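Local coordinates for ketosynthase (Streptomyces sp. MSC090213JE08, PDB 6KXD), which forms part of the ishigamide ketosynthase/chain length factor of a highly reducing type II polyketide synthase and probably helps extend acyl chains carried on acyl carrier protein, at residues B[184-189]-B[253-258]; B[190-195]-B[236-241]. All coordinates share one frame; numbering follows the deposited sequence.

Interaction 1 (B[184-189]-B[253-258]); sequences ALNYAR and LSVETR
V255 points from strand 250-259 at helix 180-193 and splits its two methyls between neighbouring helix residues. CG1 lies alongside the side chain of N186, 3.8 Å from its CB, while CG2 meets the CD2 branch of L185 at 4.0 Å, the two aliphatic chains crossing at a slant. N186 and V255 run past each other in opposite senses, and the amide oxygen OD1 of N186 comes to 3.5 Å from CB of V255. CG of N186 stands trans to its backbone N (chi1 -156°), which places the amide alongside V255. There R189, one turn of helix further on, holds the same oxygen side-on: its NE and NH2 each donate to OD1 of N186 at 2.8 Å. Both nitrogens arrive from one face, tilted out of the carbonyl plane, whereas OD1 sits almost within the guanidinium plane. NE approaches nearer to the line of the C=O bond (155°) than NH2 does (121°). The other end of the amide looks to a water, which accepts from ND2 of N186 at 2.9 Å and donates to O of V255 over an unusually short 2.5 Å, bridging helix and strand. ND2 also bonds E162 of the neighbouring subunit, and R189 NH2 forms a salt bridge with E188 of that subunit. A leucine in place of N186 would probably leave R189 NE without an acceptor and deprive the water of its partner on the helix. The apolar touch is thus bordered by a polar network centred on the buried amide of N186. That amide is probably held in one orientation, its oxygen and nitrogen having different partners, and it links helix 180-193 of the thiolase-type ketoacyl synthase fold to strand 250-259 beside the subunit interface.

Interaction 2 (B[190-195]-B[236-241]); sequences RLMGQG and FLVEQA
M192 packs its methylthio end against the backbone of strand 229-240, its CE resting 3.5 Å from C of E239. The sulfur meets the strand slightly earlier: SD touches the CG1 methyl of V238 at 3.7 Å, the two side chains crossing at an angle. Beyond E239, CE reaches CG of Q240, also at 3.7 Å, and it lies equally close, 3.7 Å, to the backbone O of V238. One methionine therefore spans three successive strand residues and carries most of the contact. Its chain leaves the helix extended through chi2 (176°) and then bends at the sulfur (chi3 73°), which turns CE onto the E239 backbone. The aliphatic part of Q240 comes up to this methyl, and its amide end reaches toward the last turn of the helix.

That turn closes in a Schellman motif. G195 takes a positive phi (80°), and its N donates to O of M192 at 2.9 Å, so the residue that packs on the strand also helps terminate the helix. On the strand side, the contact with M192 rests on a methyl, a methylene and main-chain atoms. E239 turns its CB away from the helix, and its carboxylate is hydrogen-bonded to OG1 of T23 and to the backbone N of E245.

Strand 229-240 runs here between strands 199-206 and 20-29, with V238 hydrogen-bonded to Y200 through the backbone and packed on both V202 and P20. M192 and L191 rest on Y200, setting the end of helix 180-193 across this part of the sheet, while R190 extends to E162 and E188 of the neighbouring subunit.

How the interactions relate
Both interactions use helix 180-193, a largely buried helix of the thiolase-type fold, and join it to successive strands of the chain: 250-259 in interaction 1 and 229-240 in interaction 2. They meet where CD1 of L185 packs 4.3 Å from CG2 of V238. Both are buried, but interaction 1 lies deeper (their centres lie about 13 Å and about 18 Å from the centre of the chain), and interaction 2 involves the helix end. Interaction 1 mixes valine packing with a water-bridged polar network at the subunit interface, whereas interaction 2 is chiefly thioether packing. Along the chain, interaction 2 is nested within the loop closed by interaction 1.

Interaction 1 (B[184-189]-B[253-258])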
ATOM      1  N   ALA B 184      -8.245   2.478   3.350  1.00 34.37           N
ATOM      2  CA  ALA B 184      -7.788   1.728   4.500  1.00 35.69           C
ATOM      3  C   ALA B 184      -9.012   1.128   5.205  1.00 35.78           C
ATOM      4  O   ALA B 184      -8.995   0.006   5.644  1.00 37.86           O
ATOM      5  CB  ALA B 184      -7.037   2.588   5.439  1.00 38.47           C
ATOM      6  N   LEU B 185     -10.046   1.964   5.362  1.00 36.49           N
ATOM      7  CA  LEU B 185     -11.222   1.561   6.089  1.00 34.58           C
ATOM      8  C   LEU B 185     -11.861   0.384   5.363  1.00 35.24           C
ATOM      9  O   LEU B 185     -12.318  -0.582   5.976  1.00 37.76           O
ATOM     10  CB  LEU B 185     -12.179   2.740   6.185  1.00 35.74           C
ATOM     11  CG  LEU B 185     -13.485   2.444   6.892  1.00 39.31           C
ATOM     12  CD1 LEU B 185     -13.241   1.874   8.277  1.00 40.63           C
ATOM     13  CD2 LEU B 185     -14.289   3.712   6.986  1.00 39.09           C
ATOM     14  N   ASN B 186     -11.921   0.468   4.032  1.00 37.91           N
ATOM     15  CA  ASN B 186     -12.567  -0.569   3.273  1.00 38.21           C
ATOM     16  C   ASN B 186     -11.740  -1.858   3.315  1.00 38.77           C
ATOM     17  O   ASN B 186     -12.254  -3.000   3.391  1.00 38.30           O
ATOM     18  CB  ASN B 186     -12.780  -0.154   1.826  1.00 38.47           C
ATOM     19  CG  ASN B 186     -13.921  -0.940   1.228  1.00 40.34           C
ATOM     20  OD1 ASN B 186     -14.953  -1.094   1.886  1.00 39.96           O
ATOM     21  ND2 ASN B 186     -13.740  -1.352  -0.000  1.00 44.55           N
ATOM     22  N   TYR B 187     -10.415  -1.685   3.281  1.00 37.10           N
ATOM     23  CA  TYR B 187      -9.526  -2.784   3.391  1.00 37.37           C
ATOM     24  C   TYR B 187      -9.776  -3.529   4.715  1.00 35.85           C
ATOM     25  O   TYR B 187      -9.947  -4.766   4.742  1.00 39.05           O
ATOM     26  CB  TYR B 187      -8.098  -2.239   3.242  1.00 38.12           C
ATOM     27  CG  TYR B 187      -7.021  -3.278   3.373  1.00 37.38           C
ATOM     28  CD1 TYR B 187      -6.553  -3.967   2.273  1.00 35.10           C
ATOM     29  CD2 TYR B 187      -6.479  -3.579   4.595  1.00 37.20           C
ATOM     30  CE1 TYR B 187      -5.542  -4.896   2.381  1.00 37.17           C
ATOM     31  CE2 TYR B 187      -5.491  -4.533   4.721  1.00 34.55           C
ATOM     32  CZ  TYR B 187      -5.039  -5.224   3.618  1.00 33.86           C
ATOM     33  OH  TYR B 187      -4.027  -6.166   3.723  1.00 36.09           O
ATOM     34  N   ALA B 188      -9.772  -2.784   5.796  1.00 36.52           N
ATOM     35  CA  ALA B 188     -10.013  -3.356   7.160  1.00 34.56           C
ATOM     36  C   ALA B 188     -11.366  -4.078   7.183  1.00 38.42           C
ATOM     37  O   ALA B 188     -11.470  -5.204   7.672  1.00 42.54           O
ATOM     38  CB  ALA B 188      -9.984  -2.265   8.154  1.00 32.67           C
ATOM     39  N   ARG B 189     -12.384  -3.409   6.660  1.00 40.36           N
ATOM     40  CA  ARG B 189     -13.719  -3.921   6.622  1.00 42.91           C
ATOM     41  C   ARG B 189     -13.705  -5.277   5.929  1.00 45.87           C
ATOM     42  O   ARG B 189     -14.285  -6.228   6.426  1.00 44.31           O
ATOM     43  CB  ARG B 189     -14.674  -2.946   5.920  1.00 41.55           C
ATOM     44  CG  ARG B 189     -16.059  -3.537   5.718  1.00 47.02           C
ATOM     45  CD  ARG B 189     -16.957  -2.524   5.043  1.00 49.24           C
ATOM     46  NE  ARG B 189     -16.690  -2.454   3.605  1.00 49.43           N
ATOM     47  CZ  ARG B 189     -17.062  -3.375   2.725  1.00 51.77           C
ATOM     48  NH1 ARG B 189     -17.875  -4.350   3.101  1.00 52.32           N
ATOM     49  NH2 ARG B 189     -16.618  -3.328   1.476  1.00 48.54           N
ATOM     50  N   LEU B 253     -21.470   1.599   7.257  1.00 40.45           N
ATOM     51  CA  LEU B 253     -22.495   0.986   6.456  1.00 41.26           C
ATOM     52  C   LEU B 253     -21.993   0.683   5.044  1.00 47.06           C
ATOM     53  O   LEU B 253     -22.411  -0.264   4.416  1.00 42.71           O
ATOM     54  CB  LEU B 253     -23.691   1.941   6.414  1.00 40.26           C
ATOM     55  CG  LEU B 253     -24.344   2.237   7.754  1.00 43.36           C
ATOM     56  CD1 LEU B 253     -25.710   2.840   7.506  1.00 43.46           C
ATOM     57  CD2 LEU B 253     -24.473   0.992   8.609  1.00 45.82           C
ATOM     58  N   SER B 254     -21.187   1.570   4.476  1.00 39.42           N
ATOM     59  CA  SER B 254     -20.659   1.326   3.171  1.00 40.94           C
ATOM     60  C   SER B 254     -19.444   2.233   2.941  1.00 40.06           C
ATOM     61  O   SER B 254     -19.304   3.296   3.529  1.00 39.49           O
ATOM     62  CB  SER B 254     -21.670   1.589   2.109  1.00 40.51           C
ATOM     63  OG  SER B 254     -21.979   2.956   2.129  1.00 44.25           O
ATOM     64  N   VAL B 255     -18.566   1.724   2.101  1.00 38.76           N
ATOM     65  CA  VAL B 255     -17.454   2.478   1.555  1.00 38.24           C
ATOM     66  C   VAL B 255     -17.392   2.123   0.084  1.00 40.09           C
ATOM     67  O   VAL B 255     -17.304   0.953  -0.299  1.00 43.93           O
ATOM     68  CB  VAL B 255     -16.124   2.147   2.248  1.00 39.78           C
ATOM     69  CG1 VAL B 255     -14.971   2.885   1.588  1.00 41.99           C
ATOM     70  CG2 VAL B 255     -16.178   2.432   3.719  1.00 41.47           C
ATOM     71  N   GLU B 256     -17.499   3.155  -0.745  1.00 39.66           N
ATOM     72  CA  GLU B 256     -17.509   2.971  -2.133  1.00 40.43           C
ATOM     73  C   GLU B 256     -16.436   3.885  -2.725  1.00 38.97           C
ATOM     74  O   GLU B 256     -16.095   4.937  -2.164  1.00 41.16           O
ATOM     75  CB  GLU B 256     -18.896   3.275  -2.722  1.00 42.34           C
ATOM     76  CG  GLU B 256     -19.952   2.244  -2.356  1.00 48.94           C
ATOM     77  CD  GLU B 256     -19.707   0.820  -2.863  1.00 51.81           C
ATOM     78  OE1 GLU B 256     -19.895  -0.129  -2.072  1.00 59.83           O
ATOM     79  OE2 GLU B 256     -19.347   0.678  -4.045  1.00 59.55           O
ATOM     80  N   THR B 257     -15.930   3.433  -3.862  1.00 39.06           N
ATOM     81  CA  THR B 257     -14.863   4.108  -4.536  1.00 40.69           C
ATOM     82  C   THR B 257     -15.096   4.060  -6.032  1.00 41.67           C
ATOM     83  O   THR B 257     -15.747   3.156  -6.562  1.00 42.81           O
ATOM     84  CB  THR B 257     -13.502   3.447  -4.286  1.00 49.63           C
ATOM     85  OG1 THR B 257     -13.643   2.113  -4.757  1.00 52.34           O
ATOM     86  CG2 THR B 257     -13.055   3.402  -2.843  1.00 47.19           C
ATOM     87  N   ARG B 258     -14.505   5.052  -6.689  1.00 38.39           N
ATOM     88  CA  ARG B 258     -14.508   5.135  -8.108  1.00 39.79           C
ATOM     89  C   ARG B 258     -13.208   5.796  -8.554  1.00 38.00           C
ATOM     90  O   ARG B 258     -12.525   6.424  -7.748  1.00 39.55           O
ATOM     91  CB  ARG B 258     -15.694   5.983  -8.560  1.00 45.50           C
ATOM     92  CG  ARG B 258     -17.019   5.243  -8.511  1.00 54.02           C
ATOM     93  CD  ARG B 258     -18.066   6.137  -9.125  1.00 48.85           C
ATOM     94  NE  ARG B 258     -17.884   6.437 -10.524  1.00 55.79           N
ATOM     95  CZ  ARG B 258     -18.446   5.747 -11.513  1.00 52.56           C
ATOM     96  NH1 ARG B 258     -18.934   4.546 -11.276  1.00 51.54           N
ATOM     97  NH2 ARG B 258     -18.513   6.268 -12.727  1.00 56.21           N
TER
HETATM   98  O   HOH W   1     -16.423  -1.251  -1.096  1.00 49.31           O

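Interaction 2 (B[190-195]-B[236-241])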
ATOM      1  N   ARG B 190     -13.058  -5.358   4.764  1.00 43.23           N
ATOM      2  CA  ARG B 190     -13.025  -6.593   4.010  1.00 42.79           C
ATOM      3  C   ARG B 190     -12.249  -7.688   4.738  1.00 39.21           C
ATOM      4  O   ARG B 190     -12.739  -8.786   4.895  1.00 44.10           O
ATOM      5  CB  ARG B 190     -12.395  -6.358   2.653  1.00 41.11           C
ATOM      6  CG  ARG B 190     -13.313  -5.576   1.750  1.00 43.81           C
ATOM      7  CD  ARG B 190     -13.388  -6.236   0.430  1.00 48.92           C
ATOM      8  NE  ARG B 190     -14.398  -5.557  -0.352  1.00 47.59           N
ATOM      9  CZ  ARG B 190     -14.163  -4.692  -1.325  1.00 42.10           C
ATOM     10  NH1 ARG B 190     -12.921  -4.379  -1.693  1.00 44.59           N
ATOM     11  NH2 ARG B 190     -15.215  -4.144  -1.918  1.00 42.10           N
ATOM     12  N   LEU B 191     -11.046  -7.374   5.227  1.00 40.23           N
ATOM     13  CA  LEU B 191     -10.247  -8.381   5.938  1.00 40.31           C
ATOM     14  C   LEU B 191     -10.959  -8.874   7.196  1.00 43.49           C
ATOM     15  O   LEU B 191     -10.877 -10.081   7.497  1.00 43.17           O
ATOM     16  CB  LEU B 191      -8.840  -7.865   6.251  1.00 39.33           C
ATOM     17  CG  LEU B 191      -7.840  -8.249   5.159  1.00 38.19           C
ATOM     18  CD1 LEU B 191      -8.141  -7.546   3.831  1.00 39.43           C
ATOM     19  CD2 LEU B 191      -6.408  -7.975   5.591  1.00 43.25           C
ATOM     20  N   MET B 192     -11.606  -7.973   7.932  1.00 39.37           N
ATOM     21  CA  MET B 192     -12.326  -8.386   9.122  1.00 43.31           C
ATOM     22  C   MET B 192     -13.496  -9.278   8.707  1.00 48.61           C
ATOM     23  O   MET B 192     -13.733 -10.290   9.359  1.00 46.53           O
ATOM     24  CB  MET B 192     -12.871  -7.188   9.874  1.00 47.20           C
ATOM     25  CG  MET B 192     -11.799  -6.379  10.503  1.00 48.47           C
ATOM     26  SD  MET B 192     -12.535  -4.935  11.261  1.00 53.84           S
ATOM     27  CE  MET B 192     -13.307  -5.709  12.669  1.00 50.87           C
ATOM     28  N   GLY B 193     -14.145  -8.902   7.597  1.00 49.15           N
ATOM     29  CA  GLY B 193     -15.201  -9.666   6.940  1.00 53.47           C
ATOM     30  C   GLY B 193     -14.774 -11.089   6.633  1.00 56.68           C
ATOM     31  O   GLY B 193     -15.600 -12.020   6.667  1.00 52.58           O
ATOM     32  N   GLN B 194     -13.484 -11.286   6.356  1.00 45.95           N
ATOM     33  CA  GLN B 194     -12.972 -12.595   6.006  1.00 46.69           C
ATOM     34  C   GLN B 194     -12.337 -13.285   7.219  1.00 47.61           C
ATOM     35  O   GLN B 194     -11.739 -14.338   7.071  1.00 57.02           O
ATOM     36  CB  GLN B 194     -11.998 -12.445   4.846  1.00 46.51           C
ATOM     37  CG  GLN B 194     -12.676 -11.931   3.582  1.00 49.26           C
ATOM     38  CD  GLN B 194     -13.841 -12.810   3.180  1.00 54.37           C
ATOM     39  OE1 GLN B 194     -15.000 -12.392   3.139  1.00 55.04           O
ATOM     40  NE2 GLN B 194     -13.530 -14.059   2.930  1.00 46.77           N
ATOM     41  N   GLY B 195     -12.397 -12.654   8.394  1.00 48.63           N
ATOM     42  CA  GLY B 195     -11.907 -13.262   9.601  1.00 50.57           C
ATOM     43  C   GLY B 195     -10.397 -13.151   9.742  1.00 51.24           C
ATOM     44  O   GLY B 195      -9.819 -13.851  10.511  1.00 50.36           O
ATOM     45  N   PHE B 236      -8.741   5.045  13.947  1.00 35.96           N
ATOM     46  CA  PHE B 236      -9.967   4.450  14.431  1.00 36.12           C
ATOM     47  C   PHE B 236      -9.715   3.036  14.899  1.00 38.90           C
ATOM     48  O   PHE B 236      -8.941   2.284  14.280  1.00 36.33           O
ATOM     49  CB  PHE B 236     -11.024   4.424  13.334  1.00 36.13           C
ATOM     50  CG  PHE B 236     -11.132   5.782  12.745  1.00 35.69           C
ATOM     51  CD1 PHE B 236     -11.779   6.796  13.457  1.00 36.98           C
ATOM     52  CD2 PHE B 236     -10.501   6.067  11.556  1.00 36.45           C
ATOM     53  CE1 PHE B 236     -11.842   8.072  12.933  1.00 37.32           C
ATOM     54  CE2 PHE B 236     -10.497   7.362  11.069  1.00 39.08           C
ATOM     55  CZ  PHE B 236     -11.170   8.358  11.767  1.00 42.83           C
ATOM     56  N   LEU B 237     -10.377   2.686  16.004  1.00 34.74           N
ATOM     57  CA  LEU B 237     -10.430   1.322  16.393  1.00 38.72           C
ATOM     58  C   LEU B 237     -11.731   0.765  15.813  1.00 36.44           C
ATOM     59  O   LEU B 237     -12.824   1.294  16.117  1.00 39.63           O
ATOM     60  CB  LEU B 237     -10.341   1.261  17.925  1.00 39.33           C
ATOM     61  CG  LEU B 237     -10.007  -0.128  18.481  1.00 43.96           C
ATOM     62  CD1 LEU B 237     -11.055  -1.127  18.117  1.00 45.83           C
ATOM     63  CD2 LEU B 237      -8.666  -0.602  17.958  1.00 45.99           C
ATOM     64  N   VAL B 238     -11.641  -0.219  14.929  1.00 35.24           N
ATOM     65  CA  VAL B 238     -12.780  -0.851  14.293  1.00 35.52           C
ATOM     66  C   VAL B 238     -12.941  -2.292  14.793  1.00 38.02           C
ATOM     67  O   VAL B 238     -11.983  -3.049  14.868  1.00 37.17           O
ATOM     68  CB  VAL B 238     -12.636  -0.821  12.756  1.00 40.18           C
ATOM     69  CG1 VAL B 238     -13.792  -1.491  12.049  1.00 43.63           C
ATOM     70  CG2 VAL B 238     -12.461   0.624  12.284  1.00 42.62           C
ATOM     71  N   GLU B 239     -14.181  -2.662  15.086  1.00 41.91           N
ATOM     72  CA  GLU B 239     -14.540  -4.005  15.579  1.00 43.27           C
ATOM     73  C   GLU B 239     -15.786  -4.470  14.830  1.00 46.01           C
ATOM     74  O   GLU B 239     -16.415  -3.686  14.113  1.00 44.57           O
ATOM     75  CB  GLU B 239     -14.823  -3.961  17.084  1.00 43.40           C
ATOM     76  CG  GLU B 239     -13.860  -3.107  17.849  1.00 46.16           C
ATOM     77  CD  GLU B 239     -13.927  -3.329  19.339  1.00 44.42           C
ATOM     78  OE1 GLU B 239     -13.859  -2.346  20.079  1.00 46.11           O
ATOM     79  OE2 GLU B 239     -14.048  -4.527  19.736  1.00 47.86           O
ATOM     80  N   GLN B 240     -16.110  -5.753  14.976  1.00 49.05           N
ATOM     81  CA  GLN B 240     -17.344  -6.319  14.460  1.00 51.55           C
ATOM     82  C   GLN B 240     -18.427  -5.987  15.481  1.00 45.55           C
ATOM     83  O   GLN B 240     -18.178  -6.032  16.711  1.00 46.77           O
ATOM     84  CB  GLN B 240     -17.180  -7.823  14.232  1.00 54.80           C
ATOM     85  CG  GLN B 240     -15.963  -8.191  13.405  1.00 65.39           C
ATOM     86  CD  GLN B 240     -16.319  -8.529  11.982  1.00 73.20           C
ATOM     87  OE1 GLN B 240     -16.674  -7.671  11.166  1.00 81.55           O
ATOM     88  NE2 GLN B 240     -16.214  -9.808  11.684  1.00 66.19           N
ATOM     89  N   ALA B 241     -19.597  -5.586  14.989  1.00 48.91           N
ATOM     90  CA  ALA B 241     -20.608  -5.017  15.887  1.00 47.75           C
ATOM     91  C   ALA B 241     -20.943  -6.053  16.981  1.00 49.16           C
ATOM     92  O   ALA B 241     -20.867  -5.744  18.176  1.00 52.50           O
ATOM     93  CB  ALA B 241     -21.808  -4.593  15.074  1.00 50.25           C
TER